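Side-chain contacts in XAC2610 protein (Xanthomonas axonopodis pv. citri, PDB 4QTQ), which binds a calcium ion and probably serves as an immunity protein, inhibiting a peptidoglycan hydrolase linked to bacterial killing by a type IV secretion system: residues 202-206 against 207-211; 189-192 against 193-196; 134-138 against 139-143. All coordinates share one frame; numbering follows the deposited sequence. Where two conformers were deposited one is given.

Contact 1: 202-206 against 207-211; sequences ERLQD and GEMKE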
ATOM      1  N   GLU A 202      20.109  -3.804  12.552  1.00 50.20           N
ATOM      2  CA  GLU A 202      19.886  -5.240  12.498  1.00 50.07           C
ATOM      3  C   GLU A 202      19.773  -5.669  11.045  1.00 50.10           C
ATOM      4  O   GLU A 202      19.214  -4.947  10.221  1.00 50.15           O
ATOM      5  CB  GLU A 202      18.624  -5.629  13.242  1.00 51.44           C
ATOM      6  CG  GLU A 202      18.551  -5.129  14.670  1.00 53.07           C
ATOM      7  CD  GLU A 202      17.162  -5.277  15.228  1.00 55.13           C
ATOM      8  OE1 GLU A 202      16.515  -4.252  15.467  1.00 58.56           O
ATOM      9  OE2 GLU A 202      16.695  -6.417  15.392  1.00 58.97           O
ATOM     10  N   ARG A 203      20.319  -6.841  10.740  1.00 49.70           N
ATOM     11  CA  ARG A 203      20.330  -7.381   9.381  1.00 49.75           C
ATOM     12  C   ARG A 203      20.023  -8.857   9.404  1.00 48.25           C
ATOM     13  O   ARG A 203      20.233  -9.523  10.424  1.00 46.99           O
ATOM     14  CB  ARG A 203      21.689  -7.182   8.727  1.00 52.01           C
ATOM     15  CG  ARG A 203      22.074  -5.733   8.607  1.00 55.29           C
ATOM     16  CD  ARG A 203      23.032  -5.475   7.460  1.00 60.31           C
ATOM     17  NE  ARG A 203      23.033  -4.041   7.149  1.00 63.25           N
ATOM     18  CZ  ARG A 203      24.021  -3.189   7.413  1.00 67.40           C
ATOM     19  NH1 ARG A 203      25.157  -3.598   7.972  1.00 71.39           N
ATOM     20  NH2 ARG A 203      23.878  -1.905   7.095  1.00 70.01           N
ATOM     21  N   LEU A 204      19.552  -9.361   8.262  1.00 46.93           N
ATOM     22  CA  LEU A 204      19.182 -10.754   8.130  1.00 45.23           C
ATOM     23  C   LEU A 204      20.455 -11.536   7.886  1.00 46.58           C
ATOM     24  O   LEU A 204      21.153 -11.316   6.893  1.00 46.96           O
ATOM     25  CB  LEU A 204      18.196 -10.949   6.973  1.00 45.61           C
ATOM     26  CG  LEU A 204      17.770 -12.375   6.645  1.00 45.04           C
ATOM     27  CD1 LEU A 204      16.888 -12.925   7.745  1.00 45.09           C
ATOM     28  CD2 LEU A 204      17.073 -12.461   5.293  1.00 47.04           C
ATOM     29  N   GLN A 205      20.738 -12.466   8.789  1.00 47.30           N
ATOM     30  CA  GLN A 205      21.954 -13.257   8.729  1.00 50.30           C
ATOM     31  C   GLN A 205      21.637 -14.653   9.238  1.00 51.03           C
ATOM     32  O   GLN A 205      21.072 -14.804  10.320  1.00 50.00           O
ATOM     33  CB  GLN A 205      23.018 -12.586   9.596  1.00 53.98           C
ATOM     34  CG  GLN A 205      24.406 -13.179   9.479  1.00 58.89           C
ATOM     35  CD  GLN A 205      25.367 -12.575  10.487  1.00 63.61           C
ATOM     36  OE1 GLN A 205      25.251 -11.398  10.867  1.00 65.10           O
ATOM     37  NE2 GLN A 205      26.325 -13.376  10.927  1.00 68.35           N
ATOM     38  N   ASP A 206      21.968 -15.668   8.437  1.00 53.29           N
ATOM     39  CA  ASP A 206      21.688 -17.059   8.781  1.00 55.46           C
ATOM     40  C   ASP A 206      20.205 -17.274   9.074  1.00 54.84           C
ATOM     41  O   ASP A 206      19.847 -18.026   9.986  1.00 56.81           O
ATOM     42  CB  ASP A 206      22.541 -17.500   9.980  1.00 60.57           C
ATOM     43  CG  ASP A 206      24.028 -17.420   9.691  0.70 64.76           C
ATOM     44  OD1 ASP A 206      24.476 -18.111   8.762  1.00 67.94           O
ATOM     45  OD2 ASP A 206      24.750 -16.668  10.377  1.00 70.43           O
ATOM     46  N   GLY A 207      19.353 -16.593   8.308  1.00 51.85           N
ATOM     47  CA  GLY A 207      17.906 -16.730   8.434  1.00 51.76           C
ATOM     48  C   GLY A 207      17.243 -16.000   9.591  1.00 52.21           C
ATOM     49  O   GLY A 207      16.048 -16.152   9.789  1.00 55.27           O
ATOM     50  N   GLU A 208      17.992 -15.211  10.357  1.00 51.18           N
ATOM     51  CA  GLU A 208      17.407 -14.427  11.456  1.00 51.49           C
ATOM     52  C   GLU A 208      17.921 -13.007  11.449  1.00 49.28           C
ATOM     53  O   GLU A 208      19.024 -12.737  10.960  1.00 47.76           O
ATOM     54  CB  GLU A 208      17.725 -15.065  12.806  1.00 54.95           C
ATOM     55  CG  GLU A 208      17.112 -16.440  12.999  1.00 57.88           C
ATOM     56  CD  GLU A 208      17.261 -16.958  14.415  0.60 63.47           C
ATOM     57  OE1 GLU A 208      17.837 -16.243  15.267  0.60 66.36           O
ATOM     58  OE2 GLU A 208      16.800 -18.085  14.675  0.60 67.12           O
ATOM     59  N   MET A 209      17.125 -12.092  11.984  1.00 49.36           N
ATOM     60  CA  MET A 209      17.582 -10.717  12.152  1.00 50.51           C
ATOM     61  C   MET A 209      18.585 -10.681  13.305  1.00 52.53           C
ATOM     62  O   MET A 209      18.268 -11.126  14.409  1.00 56.00           O
ATOM     63  CB  MET A 209      16.399  -9.780  12.441  1.00 50.62           C
ATOM     64  CG  MET A 209      15.386  -9.701  11.306  1.00 50.45           C
ATOM     65  SD  MET A 209      16.099  -9.146   9.742  1.00 48.38           S
ATOM     66  CE  MET A 209      16.733  -7.537  10.206  1.00 47.25           C
ATOM     67  N   LYS A 210      19.793 -10.191  13.033  1.00 52.17           N
ATOM     68  CA  LYS A 210      20.854 -10.088  14.043  1.00 55.90           C
ATOM     69  C   LYS A 210      21.296  -8.642  14.144  1.00 54.27           C
ATOM     70  O   LYS A 210      21.458  -7.982  13.124  1.00 51.93           O
ATOM     71  CB  LYS A 210      22.091 -10.919  13.663  1.00 58.60           C
ATOM     72  CG  LYS A 210      21.835 -12.345  13.183  1.00 62.05           C
ATOM     73  CD  LYS A 210      21.429 -13.296  14.302  1.00 65.56           C
ATOM     74  CE  LYS A 210      21.382 -14.733  13.796  1.00 66.20           C
ATOM     75  NZ  LYS A 210      22.728 -15.305  13.494  1.00 69.00           N
ATOM     76  N   GLU A 211      21.527  -8.158  15.363  1.00 55.54           N
ATOM     77  CA  GLU A 211      22.181  -6.874  15.535  1.00 55.97           C
ATOM     78  C   GLU A 211      23.630  -6.955  15.057  1.00 58.15           C
ATOM     79  O   GLU A 211      24.308  -7.946  15.289  1.00 61.69           O
ATOM     80  CB  GLU A 211      22.117  -6.427  16.991  1.00 59.64           C
ATOM     81  CG  GLU A 211      22.713  -5.048  17.227  1.00 59.82           C
ATOM     82  CD  GLU A 211      22.427  -4.512  18.613  1.00 62.91           C
ATOM     83  OE1 GLU A 211      23.046  -3.492  18.979  1.00 63.54           O
ATOM     84  OE2 GLU A 211      21.589  -5.104  19.330  1.00 64.91           O
TER
HETATM   85  O   HOH W   1      18.060  -8.651  16.038  1.00 52.03           O
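G207 meets the side chain of L204 at the tip of the hairpin, its C lying 3.6 Å from L204 CD1. Together with D206 it forms the corner of a type I' turn running from Q205 to E208, and both corner residues have positive phi (55° and 78°). E208 closes this turn by pairing with Q205 through two backbone hydrogen bonds, E208 N to Q205 O at 3.1 Å and Q205 N to E208 O at 2.8 Å. M209 follows on the face it shares with E202 and L204. Bends at chi2 and chi3 fold its thioether back over the neighbouring strand: SD packs against L204 CB at 3.9 Å, and CE reaches on to E202 O at 3.6 Å. One water donates to E202 OE2 and, weakly, to M209 O, while E202 OE1 forms a salt bridge with K200 NZ. K210, on the other face, pairs with R203 through two backbone bonds, and its methylenes lie beside Q205, CG to CB 3.8 Å. Bent at chi2 and chi4, it brings NZ to D206 OD2 in a long salt bridge of 4.0 Å, the two side chains crossing at about a right angle. E211 completes the ladder as the non-hydrogen-bonded partner of E202, its CA 4.1 Å from E202 CG. Such a two-residue type I' connection is the classic tight beta hairpin, joining the last two strands of an antiparallel sheet.

Contact 2: 189-192 against 193-196; sequences EDTN and DPAN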
ATOM      1  N   GLU A 189      16.825   4.541  14.964  1.00 50.82           N
ATOM      2  CA  GLU A 189      17.504   5.752  15.419  1.00 53.00           C
ATOM      3  C   GLU A 189      16.769   6.327  16.618  1.00 52.06           C
ATOM      4  O   GLU A 189      15.561   6.524  16.558  1.00 48.32           O
ATOM      5  CB  GLU A 189      17.554   6.791  14.312  1.00 55.99           C
ATOM      6  CG  GLU A 189      18.254   6.312  13.052  1.00 61.57           C
ATOM      7  CD  GLU A 189      18.680   7.463  12.161  1.00 67.56           C
ATOM      8  OE1 GLU A 189      18.025   8.532  12.217  1.00 70.12           O
ATOM      9  OE2 GLU A 189      19.672   7.299  11.412  1.00 74.08           O
ATOM     10  N   ASP A 190      17.507   6.587  17.693  1.00 52.67           N
ATOM     11  CA  ASP A 190      16.960   7.135  18.932  1.00 55.39           C
ATOM     12  C   ASP A 190      17.631   8.490  19.208  1.00 57.06           C
ATOM     13  O   ASP A 190      18.832   8.552  19.520  1.00 58.03           O
ATOM     14  CB  ASP A 190      17.208   6.142  20.076  1.00 58.18           C
ATOM     15  CG  ASP A 190      16.608   6.584  21.410  1.00 60.87           C
ATOM     16  OD1 ASP A 190      16.350   7.793  21.625  1.00 58.21           O
ATOM     17  OD2 ASP A 190      16.406   5.688  22.262  1.00 64.98           O
ATOM     18  N   THR A 191      16.857   9.565  19.070  1.00 66.49           N
ATOM     19  CA  THR A 191      17.338  10.938  19.278  1.00 69.64           C
ATOM     20  C   THR A 191      16.691  11.592  20.510  1.00 74.76           C
ATOM     21  O   THR A 191      16.526  12.820  20.561  1.00 78.79           O
ATOM     22  CB  THR A 191      17.077  11.787  18.012  1.00 71.11           C
ATOM     23  OG1 THR A 191      17.754  11.186  16.906  1.00 69.48           O
ATOM     24  CG2 THR A 191      17.583  13.222  18.160  1.00 73.75           C
ATOM     25  N   ASN A 192      16.333  10.783  21.510  1.00 78.85           N
ATOM     26  CA  ASN A 192      15.770  11.316  22.766  1.00 84.05           C
ATOM     27  C   ASN A 192      16.746  12.269  23.471  1.00 86.64           C
ATOM     28  O   ASN A 192      16.332  13.289  24.041  1.00 90.72           O
ATOM     29  CB  ASN A 192      15.326  10.177  23.692  1.00 86.42           C
ATOM     30  CG  ASN A 192      13.937   9.656  23.347  1.00 89.06           C
ATOM     31  OD1 ASN A 192      12.972  10.416  23.332  1.00 94.03           O
ATOM     32  ND2 ASN A 192      13.830   8.363  23.084  1.00 89.36           N
ATOM     33  N   ASP A 193      18.029  11.906  23.438  1.00 86.51           N
ATOM     34  CA  ASP A 193      19.120  12.808  23.807  0.50 87.06           C
ATOM     35  C   ASP A 193      19.785  13.294  22.514  1.00 86.93           C
ATOM     36  O   ASP A 193      20.649  12.607  21.956  1.00 87.17           O
ATOM     37  CB  ASP A 193      20.137  12.092  24.712  0.50 87.00           C
ATOM     38  CG  ASP A 193      21.286  12.996  25.149  0.50 86.03           C
ATOM     39  OD1 ASP A 193      21.362  14.157  24.693  0.50 83.82           O
ATOM     40  OD2 ASP A 193      22.125  12.539  25.952  0.50 86.67           O
ATOM     41  N   PRO A 194      19.374  14.480  22.014  1.00 89.50           N
ATOM     42  CA  PRO A 194      19.995  15.048  20.810  1.00 88.83           C
ATOM     43  C   PRO A 194      21.523  15.107  20.841  1.00 88.39           C
ATOM     44  O   PRO A 194      22.159  14.968  19.794  1.00 87.05           O
ATOM     45  CB  PRO A 194      19.417  16.463  20.769  1.00 90.66           C
ATOM     46  CG  PRO A 194      18.057  16.301  21.349  1.00 91.55           C
ATOM     47  CD  PRO A 194      18.195  15.268  22.430  1.00 90.10           C
ATOM     48  N   ALA A 195      22.094  15.318  22.027  1.00 90.01           N
ATOM     49  CA  ALA A 195      23.547  15.360  22.203  1.00 92.44           C
ATOM     50  C   ALA A 195      24.198  13.969  22.187  1.00 92.78           C
ATOM     51  O   ALA A 195      25.418  13.856  22.039  1.00 95.31           O
ATOM     52  CB  ALA A 195      23.895  16.093  23.493  1.00 95.95           C
ATOM     53  N   ASN A 196      23.385  12.922  22.343  1.00 91.30           N
ATOM     54  CA  ASN A 196      23.848  11.529  22.298  1.00 89.86           C
ATOM     55  C   ASN A 196      22.895  10.640  21.462  1.00 80.60           C
ATOM     56  O   ASN A 196      22.129   9.846  22.021  1.00 76.19           O
ATOM     57  CB  ASN A 196      23.991  10.986  23.732  1.00 95.28           C
ATOM     58  CG  ASN A 196      24.550   9.568  23.777  1.00100.46           C
ATOM     59  OD1 ASN A 196      23.855   8.628  24.168  1.00102.36           O
ATOM     60  ND2 ASN A 196      25.803   9.407  23.365  1.00103.80           N
TER
HETATM   61  O   HOH W   2      19.473   9.473  22.243  1.00 55.04           O
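T191 and P194 meet where the chain leaves strand 181-190 and bends through D193. The close part of the contact is small and made largely of proline carbons against carbonyl oxygens, N192 O lying 3.2 Å from P194 CD. T191 CG2, placed anti to the backbone N, leans toward the proline and comes to 4.0 Å from P194 CA. On the same side of the pyrrolidine, T191 O lies 3.5 Å from P194 CD. This oxygen stands over the face of the ring, whereas N192 O meets CD nearer the ring edge. With its ring fused to the backbone, P194 can offer no N-H here.

Polar order is found within each half of the turn region. Within 189-192, D190 OD1 accepts the backbone N of N192 at 3.0 Å, nearly along the C-O axis and fairly straight (164°), which makes an Asx turn; N192 ND2 makes a second, weak bond to the same oxygen. Within 193-196, N196 N bonds to D193 O at 2.8 Å across a type I turn.

Between the two turns a water takes the place of direct packing. It accepts from D193 N at 3.1 Å and is within hydrogen-bonding distance of two carbonyls, at 2.9 Å from D190 O and 2.7 Å from N196 O. The solvent side is formed by N192, D193 and N196, all exposed residues. The chemistry implies a connection shaped by short-range polar bonds within each half, while the halves themselves are joined by light carbon contacts and a bridging water, with side chains making only van der Waals contact between them.

Contact 3: 134-138 against 139-143; sequences LVFNQ and SLSDI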
ATOM      1  N   LEU A 134      -5.740 -11.613  -9.208  1.00 39.48           N
ATOM      2  CA  LEU A 134      -5.063 -10.800  -8.223  1.00 37.59           C
ATOM      3  C   LEU A 134      -5.200 -11.558  -6.931  1.00 37.71           C
ATOM      4  O   LEU A 134      -6.304 -11.930  -6.570  1.00 38.22           O
ATOM      5  CB  LEU A 134      -5.752  -9.431  -8.124  1.00 37.07           C
ATOM      6  CG  LEU A 134      -5.399  -8.488  -9.276  1.00 37.87           C
ATOM      7  CD1 LEU A 134      -6.504  -7.475  -9.539  1.00 39.07           C
ATOM      8  CD2 LEU A 134      -4.074  -7.801  -8.968  1.00 38.50           C
ATOM      9  N   VAL A 135      -4.083 -11.767  -6.237  1.00 33.01           N
ATOM     10  CA  VAL A 135      -4.031 -12.599  -5.037  1.00 32.07           C
ATOM     11  C   VAL A 135      -3.668 -11.738  -3.833  1.00 31.74           C
ATOM     12  O   VAL A 135      -2.656 -11.045  -3.835  1.00 34.44           O
ATOM     13  CB  VAL A 135      -3.004 -13.743  -5.250  1.00 32.39           C
ATOM     14  CG1 VAL A 135      -2.887 -14.632  -4.013  1.00 32.09           C
ATOM     15  CG2 VAL A 135      -3.416 -14.594  -6.454  1.00 32.83           C
ATOM     16  N   PHE A 136      -4.507 -11.752  -2.805  1.00 33.14           N
ATOM     17  CA  PHE A 136      -4.212 -11.000  -1.597  1.00 31.79           C
ATOM     18  C   PHE A 136      -2.858 -11.444  -1.054  1.00 32.13           C
ATOM     19  O   PHE A 136      -2.627 -12.646  -0.904  1.00 33.24           O
ATOM     20  CB  PHE A 136      -5.297 -11.212  -0.542  1.00 32.30           C
ATOM     21  CG  PHE A 136      -4.974 -10.579   0.776  1.00 31.56           C
ATOM     22  CD1 PHE A 136      -5.210  -9.224   0.986  1.00 32.23           C
ATOM     23  CD2 PHE A 136      -4.387 -11.312   1.787  1.00 32.04           C
ATOM     24  CE1 PHE A 136      -4.902  -8.620   2.204  1.00 32.12           C
ATOM     25  CE2 PHE A 136      -4.080 -10.716   3.008  1.00 32.22           C
ATOM     26  CZ  PHE A 136      -4.330  -9.364   3.206  1.00 31.72           C
ATOM     27  N   ASN A 137      -1.979 -10.488  -0.750  1.00 31.98           N
ATOM     28  CA  ASN A 137      -0.643 -10.795  -0.210  1.00 32.91           C
ATOM     29  C   ASN A 137      -0.538 -10.421   1.265  1.00 33.51           C
ATOM     30  O   ASN A 137      -0.508  -9.240   1.625  1.00 33.86           O
ATOM     31  CB  ASN A 137       0.460 -10.085  -0.994  1.00 33.70           C
ATOM     32  CG  ASN A 137       1.827 -10.727  -0.777  1.00 35.69           C
ATOM     33  OD1 ASN A 137       2.464 -10.534   0.261  1.00 35.50           O
ATOM     34  ND2 ASN A 137       2.265 -11.526  -1.744  1.00 36.13           N
ATOM     35  N   GLN A 138      -0.480 -11.427   2.126  1.00 34.05           N
ATOM     36  CA  GLN A 138      -0.404 -11.175   3.563  1.00 34.66           C
ATOM     37  C   GLN A 138       0.875 -10.407   3.936  1.00 34.00           C
ATOM     38  O   GLN A 138       0.811  -9.402   4.648  1.00 32.00           O
ATOM     39  CB  GLN A 138      -0.479 -12.490   4.344  1.00 37.25           C
ATOM     40  CG  GLN A 138      -0.700 -12.298   5.842  1.00 39.78           C
ATOM     41  CD  GLN A 138      -2.070 -11.737   6.160  1.00 42.22           C
ATOM     42  OE1 GLN A 138      -3.087 -12.372   5.880  1.00 46.71           O
ATOM     43  NE2 GLN A 138      -2.111 -10.544   6.739  1.00 43.65           N
ATOM     44  N   SER A 139       2.027 -10.874   3.449  1.00 33.75           N
ATOM     45  CA  SER A 139       3.303 -10.293   3.857  1.00 34.93           C
ATOM     46  C   SER A 139       3.384  -8.825   3.453  1.00 33.56           C
ATOM     47  O   SER A 139       3.816  -7.997   4.242  1.00 33.06           O
ATOM     48  CB  SER A 139       4.520 -11.082   3.332  1.00 36.37           C
ATOM     49  OG  SER A 139       4.674 -10.957   1.928  1.00 38.26           O
ATOM     50  N   LEU A 140       2.948  -8.495   2.244  1.00 31.98           N
ATOM     51  CA  LEU A 140       3.007  -7.105   1.786  1.00 32.10           C
ATOM     52  C   LEU A 140       2.015  -6.198   2.529  1.00 32.71           C
ATOM     53  O   LEU A 140       2.358  -5.092   2.929  1.00 32.99           O
ATOM     54  CB  LEU A 140       2.811  -7.032   0.275  1.00 32.94           C
ATOM     55  CG  LEU A 140       4.023  -7.535  -0.520  1.00 33.27           C
ATOM     56  CD1 LEU A 140       3.677  -7.721  -1.990  1.00 35.37           C
ATOM     57  CD2 LEU A 140       5.212  -6.606  -0.378  1.00 34.30           C
ATOM     58  N   SER A 141       0.805  -6.689   2.755  1.00 34.10           N
ATOM     59  CA  SER A 141      -0.213  -5.927   3.466  1.00 34.29           C
ATOM     60  C   SER A 141       0.253  -5.638   4.872  1.00 35.03           C
ATOM     61  O   SER A 141       0.033  -4.536   5.412  1.00 34.83           O
ATOM     62  CB  SER A 141      -1.529  -6.711   3.510  1.00 34.21           C
ATOM     63  OG  SER A 141      -1.990  -7.001   2.197  1.00 33.97           O
ATOM     64  N   ASP A 142       0.872  -6.648   5.471  1.00 34.59           N
ATOM     65  CA  ASP A 142       1.391  -6.547   6.826  1.00 35.13           C
ATOM     66  C   ASP A 142       2.470  -5.472   6.998  1.00 34.68           C
ATOM     67  O   ASP A 142       2.614  -4.927   8.078  1.00 33.66           O
ATOM     68  CB  ASP A 142       1.954  -7.885   7.288  1.00 36.50           C
ATOM     69  CG  ASP A 142       0.892  -8.826   7.857  1.00 40.26           C
ATOM     70  OD1 ASP A 142      -0.285  -8.435   8.039  1.00 41.49           O
ATOM     71  OD2 ASP A 142       1.256  -9.988   8.140  1.00 42.05           O
ATOM     72  N   ILE A 143       3.229  -5.165   5.951  1.00 34.23           N
ATOM     73  CA  ILE A 143       4.263  -4.125   6.071  1.00 34.26           C
ATOM     74  C   ILE A 143       3.632  -2.783   6.430  1.00 34.30           C
ATOM     75  O   ILE A 143       4.259  -1.969   7.116  1.00 36.59           O
ATOM     76  CB  ILE A 143       5.086  -3.935   4.774  1.00 34.51           C
ATOM     77  CG1 ILE A 143       5.895  -5.191   4.433  1.00 35.21           C
ATOM     78  CG2 ILE A 143       6.055  -2.767   4.932  1.00 36.36           C
ATOM     79  CD1 ILE A 143       6.461  -5.196   3.023  1.00 35.84           C
TER
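N137 O is gripped twice by S141, whose hydroxyl donates at 2.7 Å and whose backbone N donates at 3.1 Å, the two arriving from opposite faces of the carbonyl plane. The hydroxyl gets there by standing beside its own backbone N (chi1 -59°), and it also lies 3.3 Å from F136 CE1. The side-chain oxygen of N137 is held twice as well: S139 OG donates to OD1 at 2.8 Å in the carbonyl plane, and L140 N donates at 2.9 Å with a straight approach (161°). N137 ND2 bonds to N179 O, so both ends of the buried amide are fixed. L140 crosses this amide obliquely, CD1 lying 3.7 Å from N137 CG, and continues into the core against V124 and L126. On the exposed flank Q138 bends at chi2 (68°) to bring NE2 to D142 OD1 at 3.1 Å; the oxygen lies in the amide plane of Q138, but the nitrogen sits above the carboxylate plane. Beyond the segments, A181 N also hydrogen-bonds S139 OG, and V124 N hydrogen-bonds S141 OG. This is an asparagine N-cap, starting the short helix 138-143 that follows the edge strand.

In the fold
Contacts 1 and 2 belong to the same antiparallel sheet, where strands 181-190 and 198-205 are neighbours: contact 2 lies in the connection between them, and contact 1 joins strand 198-205 to the outermost strand 208-212. Their centres are about 25 Å apart, and both are surface contacts without buried residues. Contact 3 is partly buried, its centre about 9 Å from that of the chain, and links a different sheet to a helix; L140 nevertheless touches A181 of strand 181-190, and its side chain is about 9 Å from the bound calcium. The chemistry follows: a buried amide and serine hydroxyls with several bonds in contact 3, a backbone ladder in contact 1, local turns with water in contact 2.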